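Local coordinates for phosphoglycerol transferase GacH (Streptococcus pyogenes MGAS5005, PDB 6DGM), which probably transfers glycerol phosphate onto streptococcal rhamnose polysaccharide, through a metal-dependent catalytic domain related to the sulfatases and lipoteichoic acid synthases, at residues V109-S114 / N144-K149. Numbering follows the deposited sequence.
Sequences VSVLYS and NNFNRK. With 1GP (sn-glycerol-1-phosphate), chain D.
Tyr113 lies against the backbone of Phe146, its CD2 3.3 Å from Phe146 O, which approaches the edge of the ring near its plane. Ring hydrogens carry a slight positive charge, so the edge of an aromatic ring is a favourable neighbour for a carbonyl oxygen. Further along the ring, CE2 meets the aliphatic CG of Arg148 at 4.0 Å, and the hydroxyl is hydrogen-bonded to Glu93 of helix 89-98. Glu93 also forms a salt bridge with Arg148 NE, linking both residues through one carboxylate. The backbone of Tyr113 is held too: Asn147 ND2 donates to Tyr113 O over 3.2 Å, nearly straight at 167°, with the oxygen close to the amide plane but the donor above the carbonyl plane. Asn147 occupies the N-cap position of helix 148-154 without making a capping bond, and has a left-handed backbone conformation, which asparagine tolerates better than most residues. In this alkaline phosphatase-like domain, the turn entering that helix follows central-sheet strand 135-139 and lines the pocket that holds sn-glycerol-1-phosphate. Arg148 NH2 donates to glycerol oxygen O3 of this ligand at 2.9 Å, and Asn145 ND2 to O2 at 3.0 Å. Phe146 has CG anti to its carbonyl carbon (chi1 -68°), and its ring lies between Val111 and the ligand: Val111 CG1 touches the edge at CD1, 4.1 Å away, while CE2 lies 3.8 Å from ligand O1P.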
loop_
_atom_site.group_PDB
_atom_site.type_symbol
_atom_site.label_atom_id
_atom_site.label_comp_id
_atom_site.label_asym_id
_atom_site.label_seq_id
_atom_site.Cartn_x
_atom_site.Cartn_y
_atom_site.Cartn_z
ATOM N N VAL A 109 3.550 6.858 18.544
ATOM C CA VAL A 109 2.532 5.969 17.992
ATOM C C VAL A 109 3.184 4.702 17.467
ATOM O O VAL A 109 4.086 4.753 16.624
ATOM C CB VAL A 109 1.739 6.671 16.879
ATOM C CG1 VAL A 109 0.834 5.649 16.182
ATOM C CG2 VAL A 109 0.945 7.820 17.429
ATOM N N SER A 110 2.712 3.551 17.945
ATOM C CA SER A 110 3.225 2.269 17.488
ATOM C C SER A 110 2.378 1.651 16.379
ATOM O O SER A 110 2.919 1.235 15.344
ATOM C CB SER A 110 3.312 1.300 18.669
ATOM O OG SER A 110 3.836 0.062 18.231
ATOM N N VAL A 111 1.069 1.539 16.579
ATOM C CA VAL A 111 0.188 0.922 15.589
ATOM C C VAL A 111 -0.973 1.861 15.299
ATOM O O VAL A 111 -1.781 2.153 16.188
ATOM C CB VAL A 111 -0.313 -0.467 16.038
ATOM C CG1 VAL A 111 -1.334 -1.003 15.045
ATOM C CG2 VAL A 111 0.870 -1.420 16.179
ATOM N N LEU A 112 -1.053 2.327 14.047
ATOM C CA LEU A 112 -2.061 3.306 13.661
ATOM C C LEU A 112 -3.477 2.773 13.835
ATOM O O LEU A 112 -4.365 3.505 14.278
ATOM C CB LEU A 112 -1.809 3.741 12.214
ATOM C CG LEU A 112 -0.487 4.513 12.081
ATOM C CD1 LEU A 112 -0.003 4.560 10.651
ATOM C CD2 LEU A 112 -0.651 5.924 12.629
ATOM N N TYR A 113 -3.712 1.504 13.503
ATOM C CA TYR A 113 -5.050 0.953 13.608
ATOM C C TYR A 113 -5.546 0.897 15.052
ATOM O O TYR A 113 -6.763 0.856 15.273
ATOM C CB TYR A 113 -5.075 -0.474 13.029
ATOM C CG TYR A 113 -5.268 -0.603 11.528
ATOM C CD1 TYR A 113 -5.647 0.477 10.745
ATOM C CD2 TYR A 113 -5.090 -1.830 10.900
ATOM C CE1 TYR A 113 -5.847 0.351 9.391
ATOM C CE2 TYR A 113 -5.291 -1.974 9.541
ATOM C CZ TYR A 113 -5.673 -0.874 8.783
ATOM O OH TYR A 113 -5.892 -0.964 7.423
ATOM N N SER A 114 -4.640 0.861 16.027
ATOM C CA SER A 114 -5.019 0.819 17.431
ATOM C C SER A 114 -5.043 2.186 18.087
ATOM O O SER A 114 -5.866 2.415 18.974
ATOM C CB SER A 114 -4.034 -0.042 18.226
ATOM O OG SER A 114 -4.062 -1.391 17.795
ATOM N N ASN A 144 -8.879 -10.449 13.671
ATOM C CA ASN A 144 -8.656 -9.534 14.783
ATOM C C ASN A 144 -7.202 -9.145 14.970
ATOM O O ASN A 144 -6.921 -8.251 15.781
ATOM C CB ASN A 144 -9.245 -10.125 16.046
ATOM C CG ASN A 144 -10.751 -10.114 16.024
ATOM O OD1 ASN A 144 -11.370 -9.043 15.876
ATOM N ND2 ASN A 144 -11.361 -11.291 16.125
ATOM N N ASN A 145 -6.276 -9.747 14.225
ATOM C CA ASN A 145 -4.904 -9.275 14.301
ATOM C C ASN A 145 -4.862 -7.801 13.899
ATOM O O ASN A 145 -5.496 -7.383 12.921
ATOM C CB ASN A 145 -3.984 -10.100 13.397
ATOM C CG ASN A 145 -3.814 -11.552 13.879
ATOM O OD1 ASN A 145 -4.250 -11.918 14.974
ATOM N ND2 ASN A 145 -3.142 -12.359 13.076
ATOM N N PHE A 146 -4.117 -7.011 14.667
ATOM C CA PHE A 146 -3.927 -5.587 14.386
ATOM C C PHE A 146 -5.235 -4.825 14.259
ATOM O O PHE A 146 -5.311 -3.802 13.578
ATOM C CB PHE A 146 -2.992 -5.372 13.199
ATOM C CG PHE A 146 -1.607 -5.785 13.502
ATOM C CD1 PHE A 146 -0.803 -4.994 14.322
ATOM C CD2 PHE A 146 -1.123 -7.023 13.086
ATOM C CE1 PHE A 146 0.485 -5.410 14.664
ATOM C CE2 PHE A 146 0.151 -7.433 13.424
ATOM C CZ PHE A 146 0.958 -6.626 14.206
ATOM N N ASN A 147 -6.262 -5.290 14.958
ATOM C CA ASN A 147 -7.556 -4.610 15.008
ATOM C C ASN A 147 -8.230 -4.526 13.642
ATOM O O ASN A 147 -9.093 -3.687 13.435
ATOM C CB ASN A 147 -7.407 -3.196 15.597
ATOM C CG ASN A 147 -8.655 -2.702 16.290
ATOM O OD1 ASN A 147 -9.431 -3.485 16.829
ATOM N ND2 ASN A 147 -8.832 -1.369 16.320
ATOM N N ARG A 148 -7.882 -5.394 12.687
ATOM C CA ARG A 148 -8.401 -5.213 11.334
ATOM C C ARG A 148 -9.920 -5.368 11.252
ATOM O O ARG A 148 -10.580 -4.659 10.483
ATOM C CB ARG A 148 -7.721 -6.155 10.352
ATOM C CG ARG A 148 -6.275 -5.798 10.058
ATOM C CD ARG A 148 -5.808 -6.521 8.833
ATOM N NE ARG A 148 -4.408 -6.254 8.522
ATOM C CZ ARG A 148 -3.375 -6.993 8.921
ATOM N NH1 ARG A 148 -3.534 -8.077 9.689
ATOM N NH2 ARG A 148 -2.162 -6.618 8.566
ATOM N N LYS A 149 -10.500 -6.297 12.019
ATOM C CA LYS A 149 -11.932 -6.530 11.901
ATOM C C LYS A 149 -12.706 -5.275 12.279
ATOM O O LYS A 149 -13.683 -4.907 11.616
ATOM C CB LYS A 149 -12.344 -7.696 12.792
ATOM C CG LYS A 149 -13.785 -8.140 12.634
ATOM C CD LYS A 149 -14.142 -9.172 13.686
ATOM C CE LYS A 149 -15.597 -9.594 13.623
ATOM N NZ LYS A 149 -15.853 -10.451 12.454
HETATM C C3 1GP D . -0.529 -10.909 10.444
HETATM O O3 1GP D . -0.442 -8.959 8.982
HETATM C C2 1GP D . 0.061 -9.536 10.204
HETATM O O2 1GP D . -1.920 -10.867 10.754
HETATM C C1 1GP D . 1.580 -9.599 10.160
HETATM O O1P 1GP D . 2.139 -8.285 10.245
HETATM O O2P 1GP D . 4.578 -8.395 9.191
HETATM O O3P 1GP D . 3.856 -6.724 11.091
HETATM O O4P 1GP D . 4.101 -9.212 11.562
HETATM P P 1GP D . 3.736 -8.141 10.489
#